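Side-chain contacts in nucleoporin NUP82 (Chaetomium thermophilum, PDB 5CWW), which probably serves as a structural component of the nuclear pore complex and may also offer docking sites to passing transport factors: residues Glu380-Asp385 with Ser434-Ile439; Phe502-Pro507 with Thr511-Thr516. One frame throughout, in Å; residues are numbered along the deposited sequence.

How the interactions relate
Interaction 1 and interaction 2 sit in neighbouring blades of the N-terminal beta-propeller domain, their centres about 16 Å apart. Interaction 1 ties the segment entering helix 384-387 to the start of strand 437-441; interaction 2 pairs the strands of the hairpin 501-514. The two meet through apolar side chains of strand 437-441 that take no part in interaction 1 itself: Ile439 CD1 lies 4.1 Å from Phe502 CZ, and Val437 CG2 lies 4.1 Å from Val504 CG2 and 4.2 Å from Ile513 CD1. Strand 437-441 thus carries Lys438 toward the polar contact and Val437 and Ile439 into the packing between the sheets, a purely structural junction.

Interaction 1: Glu380-Asp385 with Ser434-Ile439; sequences EDEQDD and SGQVKI
Two carboxylates face segment 434-439 in different ways. Ser434 CB packs against the Asp385 carboxylate, 3.7 Å from Asp385 CG, whereas the Glu382 carboxylate is met at one oxygen: Lys438 NZ approaches the syn lone pair of Glu382 OE1 at 2.6 Å. This salt bridge uses one oxygen, for Glu382 OE2 stays 3.7 Å from Lys438 NZ. The two chains come from opposite directions, Glu382 extended beyond CG and Lys438 kinked near its end (chi3 -71°), which turns the ammonium onto the carboxylate. Asn378 grips both partners, its OD1 taking a hydrogen bond from Lys438 NZ and its ND2 giving one to Glu382 OE2, and so is likely to steady the pair. Lys438 belongs to strand 437-441, flanked by strands 427-432 and 469-476 in one blade of the beta-propeller; segment 380-385 leads into the short helix 384-387, which precedes strand 389-395 at the edge of this blade.

At the other end of the contact, in the turn between strands 427-432 and 437-441, Ser434 N donates to the backbone oxygen of Asp385 at 2.9 Å. The hydroxyl, Ser434 OG, lies between its own backbone N and carbonyl carbon (chi1 69°). From there it accepts from Gln436 N at 3.3 Å, forming an ST turn. Asp384, next to Asp385, makes a salt bridge with a basic side chain of another protein's chain.

Interaction 2: Phe502-Pro507 with Thr511-Thr516; sequences FYVTHP and TYISLT
Phe502 lays one face of its ring over Ile513, a CH-pi contact in which Ile513 CB lies 4.1 Å from the ring centroid. Ile513 CG2 reaches Phe502 CZ at 3.6 Å, while Leu515 CG comes to the ring's edge. Setting CG between the backbone N and the carbonyl carbon (chi1 51°) swings this ring across the neighbouring strand. On the same face of the sheet, Val504 CG2 touches Ile513 CD1 at 3.7 Å.

Tyr503 and Tyr512 occupy the other face as a non-hydrogen-bonded pair. Tyr503 CE1 meets the edge of the Tyr512 ring in its plane, 3.3 Å from Tyr512 CD1, with the ring planes at 56°. The two hydroxyls have separate partners: Tyr512 OH bonds to Ser501, and Tyr503 OH weakly to Asp495. An alanine at Tyr503 is likely to leave the edge of the Tyr512 ring without its neighbour and Asp495 without this weak bond.

Four backbone bonds of 2.9 Å join the strands, including Phe502 N to Ile513 O and Val504 N to Thr511 O. These are the two central strands of a four-stranded antiparallel sheet, the unit that forms a beta-propeller blade.

Interaction 1: Glu380-Asp385 with Ser434-Ile439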
# COMPACT_ATOMS: atom_id res chain seq x y z
N GLU B 380 21.52 12.12 0.11
CA GLU B 380 21.20 13.54 0.05
C GLU B 380 21.13 13.99 -1.41
O GLU B 380 21.71 13.37 -2.29
CB GLU B 380 22.24 14.36 0.82
CG GLU B 380 23.68 14.14 0.38
CD GLU B 380 24.67 14.93 1.22
OE1 GLU B 380 24.24 15.55 2.21
OE2 GLU B 380 25.87 14.93 0.88
N ASP B 381 20.39 15.07 -1.64
CA ASP B 381 20.22 15.64 -2.98
C ASP B 381 19.58 14.66 -3.95
O ASP B 381 20.01 14.55 -5.10
CB ASP B 381 21.57 16.12 -3.52
CG ASP B 381 22.23 17.15 -2.63
OD1 ASP B 381 21.51 17.85 -1.90
OD2 ASP B 381 23.48 17.25 -2.66
N GLU B 382 18.55 13.96 -3.49
CA GLU B 382 17.78 13.08 -4.36
C GLU B 382 16.97 13.90 -5.35
O GLU B 382 16.43 14.96 -5.00
CB GLU B 382 16.85 12.18 -3.54
CG GLU B 382 17.56 11.05 -2.80
CD GLU B 382 16.59 10.17 -2.03
OE1 GLU B 382 16.77 8.93 -2.06
OE2 GLU B 382 15.66 10.71 -1.40
N GLN B 383 16.87 13.42 -6.58
CA GLN B 383 16.06 14.08 -7.60
C GLN B 383 14.59 13.76 -7.41
O GLN B 383 14.23 12.91 -6.59
CB GLN B 383 16.52 13.66 -9.00
CG GLN B 383 17.96 14.02 -9.31
CD GLN B 383 18.21 15.51 -9.24
OE1 GLN B 383 17.66 16.28 -10.02
NE2 GLN B 383 19.04 15.93 -8.29
N ASP B 384 13.73 14.45 -8.16
CA ASP B 384 12.28 14.27 -8.02
C ASP B 384 11.87 12.83 -8.34
O ASP B 384 11.06 12.24 -7.62
CB ASP B 384 11.53 15.25 -8.92
CG ASP B 384 11.62 16.69 -8.45
OD1 ASP B 384 11.91 16.91 -7.25
OD2 ASP B 384 11.40 17.60 -9.27
N ASP B 385 12.43 12.27 -9.40
CA ASP B 385 12.07 10.91 -9.82
C ASP B 385 12.72 9.85 -8.93
O ASP B 385 12.47 8.66 -9.10
CB ASP B 385 12.44 10.67 -11.28
CG ASP B 385 13.91 10.96 -11.58
OD1 ASP B 385 14.72 10.98 -10.63
OD2 ASP B 385 14.24 11.14 -12.77
N SER B 434 12.24 6.54 -11.08
CA SER B 434 13.47 6.45 -11.85
C SER B 434 13.97 5.02 -11.96
O SER B 434 14.88 4.73 -12.74
CB SER B 434 14.56 7.32 -11.22
OG SER B 434 14.97 6.78 -9.97
N GLY B 435 13.38 4.12 -11.18
CA GLY B 435 13.84 2.74 -11.12
C GLY B 435 14.84 2.54 -9.99
O GLY B 435 15.36 1.44 -9.81
N GLN B 436 15.11 3.61 -9.25
CA GLN B 436 15.97 3.52 -8.08
C GLN B 436 15.35 2.59 -7.05
O GLN B 436 14.15 2.65 -6.78
CB GLN B 436 16.20 4.91 -7.46
CG GLN B 436 17.03 4.91 -6.18
CD GLN B 436 16.83 6.16 -5.35
OE1 GLN B 436 15.89 6.26 -4.56
NE2 GLN B 436 17.72 7.13 -5.53
N VAL B 437 16.18 1.72 -6.48
CA VAL B 437 15.76 0.82 -5.41
C VAL B 437 16.46 1.19 -4.12
O VAL B 437 17.66 1.45 -4.11
CB VAL B 437 16.06 -0.66 -5.75
CG1 VAL B 437 15.64 -1.57 -4.61
CG2 VAL B 437 15.36 -1.06 -7.04
N LYS B 438 15.70 1.21 -3.03
CA LYS B 438 16.24 1.53 -1.72
C LYS B 438 15.92 0.40 -0.75
O LYS B 438 14.76 0.02 -0.59
CB LYS B 438 15.67 2.85 -1.22
CG LYS B 438 16.40 3.43 -0.02
CD LYS B 438 15.88 4.82 0.34
CE LYS B 438 16.29 5.86 -0.69
NZ LYS B 438 15.63 7.17 -0.45
N ILE B 439 16.96 -0.15 -0.12
CA ILE B 439 16.81 -1.24 0.83
C ILE B 439 16.96 -0.70 2.24
O ILE B 439 18.04 -0.25 2.63
CB ILE B 439 17.85 -2.36 0.59
CG1 ILE B 439 17.83 -2.80 -0.88
CG2 ILE B 439 17.59 -3.54 1.53
CD1 ILE B 439 16.49 -3.31 -1.36

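Interaction 2: Phe502-Pro507 with Thr511-Thr516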
# COMPACT_ATOMS: atom_id res chain seq x y z
N PHE B 502 14.03 -10.92 -5.47
CA PHE B 502 12.85 -10.33 -6.08
C PHE B 502 13.22 -9.65 -7.40
O PHE B 502 14.40 -9.52 -7.72
CB PHE B 502 12.18 -9.32 -5.13
CG PHE B 502 13.12 -8.30 -4.56
CD1 PHE B 502 13.87 -8.58 -3.43
CD2 PHE B 502 13.25 -7.05 -5.15
CE1 PHE B 502 14.73 -7.64 -2.90
CE2 PHE B 502 14.11 -6.11 -4.62
CZ PHE B 502 14.85 -6.40 -3.50
N TYR B 503 12.20 -9.24 -8.15
CA TYR B 503 12.41 -8.67 -9.47
C TYR B 503 11.87 -7.25 -9.59
O TYR B 503 10.97 -6.85 -8.86
CB TYR B 503 11.74 -9.55 -10.53
CG TYR B 503 12.22 -10.97 -10.47
CD1 TYR B 503 13.37 -11.36 -11.13
CD2 TYR B 503 11.53 -11.93 -9.75
CE1 TYR B 503 13.82 -12.66 -11.08
CE2 TYR B 503 11.97 -13.24 -9.69
CZ TYR B 503 13.12 -13.60 -10.36
OH TYR B 503 13.57 -14.89 -10.31
N VAL B 504 12.46 -6.49 -10.51
CA VAL B 504 11.97 -5.17 -10.88
C VAL B 504 11.65 -5.17 -12.37
O VAL B 504 12.53 -5.40 -13.20
CB VAL B 504 13.00 -4.07 -10.56
CG1 VAL B 504 12.56 -2.71 -11.10
CG2 VAL B 504 13.23 -3.98 -9.06
N THR B 505 10.38 -4.92 -12.69
CA THR B 505 9.93 -4.87 -14.08
C THR B 505 9.62 -3.44 -14.49
O THR B 505 9.01 -2.68 -13.74
CB THR B 505 8.68 -5.74 -14.30
OG1 THR B 505 8.95 -7.09 -13.91
CG2 THR B 505 8.26 -5.72 -15.77
N HIS B 506 10.05 -3.09 -15.69
CA HIS B 506 9.91 -1.73 -16.22
C HIS B 506 9.90 -1.86 -17.74
O HIS B 506 10.47 -2.81 -18.27
CB HIS B 506 11.06 -0.85 -15.73
CG HIS B 506 10.93 0.60 -16.09
ND1 HIS B 506 11.44 1.12 -17.26
CD2 HIS B 506 10.35 1.63 -15.43
CE1 HIS B 506 11.17 2.42 -17.31
NE2 HIS B 506 10.52 2.75 -16.21
N PRO B 507 9.25 -0.92 -18.45
CA PRO B 507 9.26 -1.02 -19.92
C PRO B 507 10.67 -1.12 -20.52
O PRO B 507 10.82 -1.63 -21.63
CB PRO B 507 8.56 0.27 -20.35
CG PRO B 507 7.63 0.57 -19.23
CD PRO B 507 8.34 0.14 -17.98
N THR B 511 14.94 -6.75 -14.02
CA THR B 511 16.13 -6.92 -13.19
C THR B 511 15.90 -7.88 -12.04
O THR B 511 14.90 -7.80 -11.33
CB THR B 511 16.60 -5.56 -12.62
OG1 THR B 511 16.88 -4.66 -13.69
CG2 THR B 511 17.85 -5.73 -11.76
N TYR B 512 16.85 -8.79 -11.85
CA TYR B 512 16.87 -9.70 -10.71
C TYR B 512 17.69 -9.09 -9.57
O TYR B 512 18.75 -8.53 -9.81
CB TYR B 512 17.45 -11.06 -11.10
CG TYR B 512 17.71 -11.99 -9.93
CD1 TYR B 512 16.69 -12.77 -9.39
CD2 TYR B 512 18.98 -12.10 -9.38
CE1 TYR B 512 16.93 -13.62 -8.33
CE2 TYR B 512 19.22 -12.95 -8.32
CZ TYR B 512 18.19 -13.71 -7.79
OH TYR B 512 18.42 -14.56 -6.74
N ILE B 513 17.18 -9.20 -8.35
CA ILE B 513 17.86 -8.66 -7.17
C ILE B 513 17.84 -9.71 -6.07
O ILE B 513 16.84 -10.42 -5.90
CB ILE B 513 17.18 -7.37 -6.66
CG1 ILE B 513 17.22 -6.27 -7.73
CG2 ILE B 513 17.85 -6.88 -5.38
CD1 ILE B 513 16.31 -5.09 -7.43
N SER B 514 18.93 -9.80 -5.31
CA SER B 514 18.98 -10.70 -4.16
C SER B 514 19.75 -10.10 -2.99
O SER B 514 20.81 -9.50 -3.17
CB SER B 514 19.60 -12.03 -4.54
OG SER B 514 19.80 -12.80 -3.37
N LEU B 515 19.22 -10.31 -1.79
CA LEU B 515 19.83 -9.80 -0.57
C LEU B 515 20.61 -10.88 0.17
O LEU B 515 21.18 -10.62 1.23
CB LEU B 515 18.76 -9.21 0.35
CG LEU B 515 17.79 -8.25 -0.34
CD1 LEU B 515 16.80 -7.66 0.67
CD2 LEU B 515 18.53 -7.15 -1.07
N THR B 516 20.63 -12.09 -0.38
CA THR B 516 21.45 -13.16 0.16
C THR B 516 22.80 -13.18 -0.55
O THR B 516 22.89 -12.76 -1.70
CB THR B 516 20.78 -14.54 -0.00
OG1 THR B 516 20.66 -14.86 -1.40
CG2 THR B 516 19.40 -14.55 0.64